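PDB 5L2D: surface-associated protein CshA from Streptococcus gordonii, which probably serves as a cell-wall-anchored adhesin that binds host fibronectin, this chain being a fragment covering its non-repetitive domain 2. Local coordinates for residues A[94-99]-A[135-140]; A[55-60]-A[144-149]. One frame throughout, in Å; residues are numbered along the deposited sequence.

Contact 1: A[94-99]-A[135-140]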
ATOM      1  N   LYS A  94     -16.293  -0.732   9.231  1.00 91.42           N
ATOM      2  CA  LYS A  94     -17.701  -0.826   9.687  1.00 95.45           C
ATOM      3  C   LYS A  94     -17.785  -0.456  11.175  1.00 97.35           C
ATOM      4  O   LYS A  94     -16.929  -0.852  11.976  1.00 91.67           O
ATOM      5  CB  LYS A  94     -18.322  -2.219   9.402  1.00 87.67           C
ATOM      6  N   GLY A  95     -18.799   0.331  11.531  1.00 97.50           N
ATOM      7  CA  GLY A  95     -18.915   0.864  12.887  1.00 95.18           C
ATOM      8  C   GLY A  95     -17.910   1.977  13.151  1.00 94.88           C
ATOM      9  O   GLY A  95     -17.205   1.999  14.152  1.00106.86           O
ATOM     10  N   TYR A  96     -17.824   2.898  12.217  1.00 93.33           N
ATOM     11  CA  TYR A  96     -17.155   4.156  12.442  1.00 89.48           C
ATOM     12  C   TYR A  96     -18.158   5.194  11.942  1.00 94.68           C
ATOM     13  O   TYR A  96     -19.009   4.914  11.080  1.00 92.24           O
ATOM     14  CB  TYR A  96     -15.811   4.180  11.720  1.00 85.69           C
ATOM     15  CG  TYR A  96     -15.169   5.544  11.545  1.00 89.89           C
ATOM     16  CD1 TYR A  96     -14.200   6.018  12.443  1.00 85.66           C
ATOM     17  CD2 TYR A  96     -15.495   6.343  10.446  1.00 84.43           C
ATOM     18  CE1 TYR A  96     -13.595   7.259  12.250  1.00 85.76           C
ATOM     19  CE2 TYR A  96     -14.906   7.583  10.246  1.00 76.94           C
ATOM     20  CZ  TYR A  96     -13.956   8.042  11.139  1.00 85.33           C
ATOM     21  OH  TYR A  96     -13.370   9.279  10.912  1.00 79.40           O
ATOM     22  N   LYS A  97     -18.089   6.374  12.531  1.00 96.22           N
ATOM     23  CA  LYS A  97     -19.142   7.384  12.367  1.00 96.55           C
ATOM     24  C   LYS A  97     -19.537   7.769  10.914  1.00 96.28           C
ATOM     25  O   LYS A  97     -20.664   8.200  10.661  1.00 86.29           O
ATOM     26  CB  LYS A  97     -18.800   8.619  13.213  1.00 95.26           C
ATOM     27  CG  LYS A  97     -17.368   9.113  13.116  1.00 91.98           C
ATOM     28  CD  LYS A  97     -17.239  10.066  11.946  1.00 92.91           C
ATOM     29  CE  LYS A  97     -17.422  11.512  12.367  1.00 85.56           C
ATOM     30  NZ  LYS A  97     -16.150  11.996  12.964  1.00 89.62           N
ATOM     31  N   ASP A  98     -18.631   7.592   9.961  1.00101.05           N
ATOM     32  CA  ASP A  98     -18.952   7.839   8.553  1.00 94.29           C
ATOM     33  C   ASP A  98     -19.169   6.570   7.713  1.00 87.41           C
ATOM     34  O   ASP A  98     -19.368   6.654   6.492  1.00 84.71           O
ATOM     35  CB  ASP A  98     -17.868   8.709   7.926  1.00 92.66           C
ATOM     36  CG  ASP A  98     -17.688  10.018   8.658  1.00 88.68           C
ATOM     37  OD1 ASP A  98     -18.706  10.719   8.844  1.00 86.87           O
ATOM     38  OD2 ASP A  98     -16.541  10.337   9.054  1.00 75.59           O
ATOM     39  N   TYR A  99     -19.182   5.403   8.338  1.00 77.96           N
ATOM     40  CA  TYR A  99     -19.457   4.216   7.558  1.00 84.73           C
ATOM     41  C   TYR A  99     -20.672   4.386   6.645  1.00 88.60           C
ATOM     42  O   TYR A  99     -21.748   4.722   7.112  1.00 84.02           O
ATOM     43  CB  TYR A  99     -19.698   3.020   8.430  1.00 81.90           C
ATOM     44  CG  TYR A  99     -19.887   1.814   7.579  1.00 88.85           C
ATOM     45  CD1 TYR A  99     -18.819   1.310   6.828  1.00 97.59           C
ATOM     46  CD2 TYR A  99     -21.124   1.189   7.478  1.00 92.95           C
ATOM     47  CE1 TYR A  99     -18.966   0.198   6.013  1.00 94.14           C
ATOM     48  CE2 TYR A  99     -21.282   0.063   6.674  1.00105.14           C
ATOM     49  CZ  TYR A  99     -20.201  -0.427   5.945  1.00102.60           C
ATOM     50  OH  TYR A  99     -20.356  -1.532   5.150  1.00 90.37           O
ATOM     51  N   ASP A 135      -8.166  10.586   5.598  1.00 83.14           N
ATOM     52  CA  ASP A 135      -9.236  10.435   6.577  1.00 87.22           C
ATOM     53  C   ASP A 135      -9.042   9.089   7.279  1.00 85.79           C
ATOM     54  O   ASP A 135      -8.536   8.138   6.696  1.00102.81           O
ATOM     55  CB  ASP A 135     -10.627  10.559   5.918  1.00 86.98           C
ATOM     56  CG  ASP A 135     -11.777  10.748   6.930  1.00 90.13           C
ATOM     57  OD1 ASP A 135     -11.569  11.119   8.110  1.00 90.07           O
ATOM     58  OD2 ASP A 135     -12.926  10.532   6.517  1.00 76.01           O
ATOM     59  N   ASP A 136      -9.442   9.032   8.539  1.00 87.60           N
ATOM     60  CA  ASP A 136      -9.160   7.898   9.404  1.00 85.59           C
ATOM     61  C   ASP A 136     -10.043   6.711   9.087  1.00 78.80           C
ATOM     62  O   ASP A 136     -11.073   6.861   8.437  1.00 82.88           O
ATOM     63  CB  ASP A 136      -9.361   8.303  10.876  1.00 87.98           C
ATOM     64  CG  ASP A 136      -8.446   9.478  11.314  1.00 89.07           C
ATOM     65  OD1 ASP A 136      -7.348   9.700  10.716  1.00 82.55           O
ATOM     66  OD2 ASP A 136      -8.845  10.170  12.282  1.00 89.48           O
ATOM     67  N   ALA A 137      -9.619   5.531   9.528  1.00 78.05           N
ATOM     68  CA  ALA A 137     -10.509   4.357   9.630  1.00 76.94           C
ATOM     69  C   ALA A 137     -11.070   3.895   8.289  1.00 82.74           C
ATOM     70  O   ALA A 137     -12.296   3.763   8.097  1.00 77.11           O
ATOM     71  CB  ALA A 137     -11.629   4.623  10.614  1.00 73.74           C
ATOM     72  N   VAL A 138     -10.134   3.608   7.384  1.00 84.48           N
ATOM     73  CA  VAL A 138     -10.444   3.163   6.025  1.00 75.87           C
ATOM     74  C   VAL A 138      -9.672   1.889   5.689  1.00 69.63           C
ATOM     75  O   VAL A 138      -8.550   1.682   6.133  1.00 66.92           O
ATOM     76  CB  VAL A 138     -10.122   4.248   4.989  1.00 72.90           C
ATOM     77  CG1 VAL A 138     -11.290   5.195   4.828  1.00 71.31           C
ATOM     78  CG2 VAL A 138      -8.881   5.021   5.423  1.00 82.18           C
ATOM     79  N   ASN A 139     -10.338   1.017   4.949  1.00 67.48           N
ATOM     80  CA  ASN A 139      -9.731  -0.123   4.316  1.00 64.05           C
ATOM     81  C   ASN A 139      -9.732   0.261   2.851  1.00 64.53           C
ATOM     82  O   ASN A 139     -10.798   0.248   2.197  1.00 59.25           O
ATOM     83  CB  ASN A 139     -10.581  -1.369   4.545  1.00 59.53           C
ATOM     84  CG  ASN A 139     -10.017  -2.585   3.873  1.00 65.61           C
ATOM     85  OD1 ASN A 139      -8.810  -2.678   3.536  1.00 77.48           O
ATOM     86  ND2 ASN A 139     -10.882  -3.533   3.650  1.00 62.78           N
ATOM     87  N   TRP A 140      -8.565   0.662   2.344  1.00 64.49           N
ATOM     88  CA  TRP A 140      -8.435   0.997   0.921  1.00 61.65           C
ATOM     89  C   TRP A 140      -7.285   0.266   0.257  1.00 59.12           C
ATOM     90  O   TRP A 140      -6.590  -0.569   0.867  1.00 62.70           O
ATOM     91  CB  TRP A 140      -8.340   2.507   0.705  1.00 57.08           C
ATOM     92  CG  TRP A 140      -7.140   3.159   1.327  1.00 60.38           C
ATOM     93  CD1 TRP A 140      -6.926   3.367   2.648  1.00 65.34           C
ATOM     94  CD2 TRP A 140      -6.013   3.729   0.648  1.00 59.75           C
ATOM     95  NE1 TRP A 140      -5.730   4.018   2.848  1.00 63.47           N
ATOM     96  CE2 TRP A 140      -5.157   4.265   1.635  1.00 58.81           C
ATOM     97  CE3 TRP A 140      -5.641   3.839  -0.704  1.00 61.18           C
ATOM     98  CZ2 TRP A 140      -3.957   4.889   1.326  1.00 60.21           C
ATOM     99  CZ3 TRP A 140      -4.440   4.477  -1.025  1.00 58.25           C
ATOM    100  CH2 TRP A 140      -3.612   4.988  -0.008  1.00 66.10           C
TER
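Y96 lays one face of its ring against the methyl of A137, and this CH-pi contact carries the interface. A137 CB stands 3.7 Å from the centroid of the Y96 ring and 22° off its normal; its closest ring atom is Y96 CD1, at 3.4 Å, so the methyl is displaced toward that rim. The opposite face is taken by K97 CG of the same turn, above the ring centre, so the aromatic plane is sandwiched between aliphatic carbons. With CG anti to the backbone N (chi1 164°), the ring is carried out toward 135-137. Its hydroxyl end reaches the two aspartates without a hydrogen bond: Y96 OH is 3.8 Å from D135 OD1 and 4.1 Å from D136 CB. The D135 carboxylate is turned 71° from the ring plane, far from any stacked orientation. That carboxylate also accepts a weak hydrogen bond from its own neighbour, D136 N to D135 OD1 at 3.0 Å. Beside it comes a second acid, D98 OD2 at 4.4 Å from D135 OD2, a proximity that may raise the proton affinity of the pair. A type I turn from Y96 to Y99, closed by Y99 N to Y96 O at 2.8 Å, brings D98 round to the side of D135. The Y96 ring also meets that of Y92, the two planes nearly parallel. Backbone bonds join A137 to L93 and N139 to S91. The pattern is that of a surface beta turn packed by an aromatic CH-pi contact onto the residues leading into a strand, here 138-150 of an antiparallel sheet.

Contact 2: A[55-60]-A[144-149]; sequences VTLTVT and FKVEAT
V55 begins the pairing opposite A148, a non-hydrogen-bonded pair in which V55 CA makes a CA-H...O contact with E147 O. T56 faces E147 in a hydrogen-bonded pair: T56 N gives to E147 O at 2.9 Å and E147 N gives back to T56 O. Their side chains run side by side, E147 OE1 lying 3.8 Å from both T56 CB and T56 CG2, while E147 OE2 takes a 2.8 Å salt bridge from K145 NZ of its own strand. L57 turns to the buried face, where its CD2 branch touches F144 CB at 3.7 Å and V146 CG2 at 3.8 Å. T58 pairs with K145, again by two bonds, the shorter from K145 N to T58 O at 2.7 Å. V59 stands opposite F144 in a non-hydrogen-bonded pair; chi1 of 180° puts CG1 anti to the backbone N and leaves CG2 to meet F144 CE1 at 3.7 Å. T60 brings CG2 against K145 CB at 3.8 Å, whereas its OG1 bonds E265 of the second subunit. With axes 159° apart, this is an antiparallel beta ladder of alternating hydrogen-bonded and non-hydrogen-bonded pairs, with 44-50 on the far side of 53-61 and a strand of the second subunit joining at F144.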
ATOM      1  N   VAL A  55       9.118   8.039 -16.782  1.00 53.92           N
ATOM      2  CA  VAL A  55       8.330   7.043 -16.056  1.00 53.50           C
ATOM      3  C   VAL A  55       6.934   7.492 -16.159  1.00 51.58           C
ATOM      4  O   VAL A  55       6.663   8.681 -16.153  1.00 52.02           O
ATOM      5  CB  VAL A  55       8.688   6.917 -14.558  1.00 52.30           C
ATOM      6  CG1 VAL A  55      10.130   6.482 -14.372  1.00 57.05           C
ATOM      7  CG2 VAL A  55       8.536   8.222 -13.847  1.00 52.84           C
ATOM      8  N   THR A  56       6.043   6.532 -16.283  1.00 58.74           N
ATOM      9  CA  THR A  56       4.629   6.823 -16.373  1.00 57.06           C
ATOM     10  C   THR A  56       3.919   5.889 -15.393  1.00 55.19           C
ATOM     11  O   THR A  56       4.027   4.661 -15.480  1.00 52.74           O
ATOM     12  CB  THR A  56       4.101   6.613 -17.805  1.00 62.90           C
ATOM     13  OG1 THR A  56       4.832   7.422 -18.748  1.00 58.39           O
ATOM     14  CG2 THR A  56       2.630   6.966 -17.873  1.00 70.87           C
ATOM     15  N   LEU A  57       3.228   6.489 -14.440  1.00 54.40           N
ATOM     16  CA  LEU A  57       2.411   5.777 -13.477  1.00 56.62           C
ATOM     17  C   LEU A  57       0.984   6.093 -13.766  1.00 57.51           C
ATOM     18  O   LEU A  57       0.619   7.281 -13.753  1.00 69.30           O
ATOM     19  CB  LEU A  57       2.706   6.229 -12.044  1.00 56.09           C
ATOM     20  CG  LEU A  57       3.893   5.530 -11.378  1.00 62.99           C
ATOM     21  CD1 LEU A  57       4.199   6.163 -10.040  1.00 70.28           C
ATOM     22  CD2 LEU A  57       3.617   4.061 -11.143  1.00 64.23           C
ATOM     23  N   THR A  58       0.172   5.053 -13.971  1.00 51.60           N
ATOM     24  CA  THR A  58      -1.247   5.225 -14.270  1.00 52.90           C
ATOM     25  C   THR A  58      -2.068   4.345 -13.345  1.00 54.07           C
ATOM     26  O   THR A  58      -1.803   3.137 -13.254  1.00 56.58           O
ATOM     27  CB  THR A  58      -1.592   4.820 -15.719  1.00 57.69           C
ATOM     28  OG1 THR A  58      -0.606   5.315 -16.654  1.00 56.03           O
ATOM     29  CG2 THR A  58      -2.999   5.317 -16.079  1.00 57.41           C
ATOM     30  N   VAL A  59      -3.081   4.919 -12.696  1.00 51.76           N
ATOM     31  CA  VAL A  59      -3.873   4.159 -11.724  1.00 52.28           C
ATOM     32  C   VAL A  59      -4.764   3.198 -12.444  1.00 54.56           C
ATOM     33  O   VAL A  59      -5.595   3.614 -13.260  1.00 60.36           O
ATOM     34  CB  VAL A  59      -4.824   5.040 -10.910  1.00 52.94           C
ATOM     35  CG1 VAL A  59      -5.621   4.202  -9.927  1.00 57.74           C
ATOM     36  CG2 VAL A  59      -4.067   6.079 -10.148  1.00 54.28           C
ATOM     37  N   THR A  60      -4.637   1.919 -12.140  1.00 58.10           N
ATOM     38  CA  THR A  60      -5.518   0.947 -12.805  1.00 61.73           C
ATOM     39  C   THR A  60      -6.641   0.490 -11.937  1.00 60.37           C
ATOM     40  O   THR A  60      -7.545  -0.140 -12.429  1.00 60.34           O
ATOM     41  CB  THR A  60      -4.787  -0.326 -13.254  1.00 58.69           C
ATOM     42  OG1 THR A  60      -4.362  -1.076 -12.118  1.00 59.84           O
ATOM     43  CG2 THR A  60      -3.585   0.028 -14.071  1.00 63.74           C
ATOM     44  N   PHE A 144      -1.134   0.611  -9.563  1.00 51.04           N
ATOM     45  CA  PHE A 144      -0.581   1.389 -10.627  1.00 51.37           C
ATOM     46  C   PHE A 144      -0.000   0.527 -11.731  1.00 53.60           C
ATOM     47  O   PHE A 144       0.657  -0.472 -11.447  1.00 55.01           O
ATOM     48  CB  PHE A 144       0.574   2.193 -10.082  1.00 54.35           C
ATOM     49  CG  PHE A 144       0.169   3.331  -9.245  1.00 56.57           C
ATOM     50  CD1 PHE A 144      -0.203   4.535  -9.840  1.00 63.44           C
ATOM     51  CD2 PHE A 144       0.169   3.220  -7.869  1.00 56.79           C
ATOM     52  CE1 PHE A 144      -0.569   5.608  -9.060  1.00 66.62           C
ATOM     53  CE2 PHE A 144      -0.208   4.283  -7.083  1.00 61.62           C
ATOM     54  CZ  PHE A 144      -0.578   5.477  -7.677  1.00 66.03           C
ATOM     55  N   LYS A 145      -0.184   0.972 -12.977  1.00 52.73           N
ATOM     56  CA  LYS A 145       0.589   0.496 -14.118  1.00 53.98           C
ATOM     57  C   LYS A 145       1.873   1.234 -14.097  1.00 53.52           C
ATOM     58  O   LYS A 145       1.867   2.422 -13.843  1.00 53.80           O
ATOM     59  CB  LYS A 145      -0.139   0.879 -15.389  1.00 64.19           C
ATOM     60  CG  LYS A 145       0.405   0.346 -16.700  1.00 69.80           C
ATOM     61  CD  LYS A 145      -0.745   0.165 -17.689  1.00 79.72           C
ATOM     62  CE  LYS A 145      -0.261  -0.286 -19.055  1.00 88.79           C
ATOM     63  NZ  LYS A 145       0.005   0.909 -19.899  1.00 92.01           N
ATOM     64  N   VAL A 146       2.972   0.558 -14.390  1.00 56.38           N
ATOM     65  CA  VAL A 146       4.304   1.180 -14.368  1.00 53.94           C
ATOM     66  C   VAL A 146       5.032   1.004 -15.704  1.00 55.75           C
ATOM     67  O   VAL A 146       5.197  -0.117 -16.205  1.00 55.60           O
ATOM     68  CB  VAL A 146       5.187   0.539 -13.301  1.00 54.92           C
ATOM     69  CG1 VAL A 146       6.494   1.302 -13.162  1.00 57.71           C
ATOM     70  CG2 VAL A 146       4.450   0.489 -11.995  1.00 56.37           C
ATOM     71  N   GLU A 147       5.494   2.112 -16.255  1.00 55.66           N
ATOM     72  CA  GLU A 147       6.170   2.108 -17.530  1.00 55.72           C
ATOM     73  C   GLU A 147       7.353   3.024 -17.432  1.00 56.85           C
ATOM     74  O   GLU A 147       7.368   3.996 -16.656  1.00 63.46           O
ATOM     75  CB  GLU A 147       5.264   2.602 -18.657  1.00 60.07           C
ATOM     76  CG  GLU A 147       3.850   2.023 -18.681  1.00 67.90           C
ATOM     77  CD  GLU A 147       3.018   2.568 -19.850  1.00 75.74           C
ATOM     78  OE1 GLU A 147       2.810   3.800 -19.941  1.00 75.39           O
ATOM     79  OE2 GLU A 147       2.569   1.767 -20.696  1.00 81.56           O
ATOM     80  N   ALA A 148       8.341   2.731 -18.250  1.00 54.27           N
ATOM     81  CA  ALA A 148       9.544   3.492 -18.245  1.00 53.43           C
ATOM     82  C   ALA A 148      10.226   3.405 -19.613  1.00 54.69           C
ATOM     83  O   ALA A 148      10.243   2.367 -20.272  1.00 61.43           O
ATOM     84  CB  ALA A 148      10.453   3.004 -17.122  1.00 50.48           C
ATOM     85  N   THR A 149      10.833   4.521 -19.984  1.00 56.49           N
ATOM     86  CA  THR A 149      11.367   4.770 -21.294  1.00 52.27           C
ATOM     87  C   THR A 149      12.761   5.306 -21.200  1.00 55.22           C
ATOM     88  O   THR A 149      13.077   6.088 -20.315  1.00 55.06           O
ATOM     89  CB  THR A 149      10.486   5.808 -21.967  1.00 58.34           C
ATOM     90  OG1 THR A 149       9.750   5.122 -22.956  1.00 50.38           O
ATOM     91  CG2 THR A 149      11.298   7.078 -22.576  1.00 64.50           C
TER

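In the fold
From the N terminus, strand 53-61 comes first and supplies 55-60, whose partner 144-149 lies 84 residues further on. Contact 2 therefore closes the long excursion that includes helix 69-75, strand 91-92 and strand 131-132. Contact 1 falls wholly within that excursion: 94-99 follows strand 91-92, and the chain returns to it at 135-140 after 35 intervening residues, some of them not modelled. Strand 138-150 links both contacts: the turn packs on residues just before it, while strand 53-61 pairs with it further along, with centres 29 Å apart on opposite sides of the chain's centre. Both contacts also touch the second subunit, which extends the sheet from this shared strand.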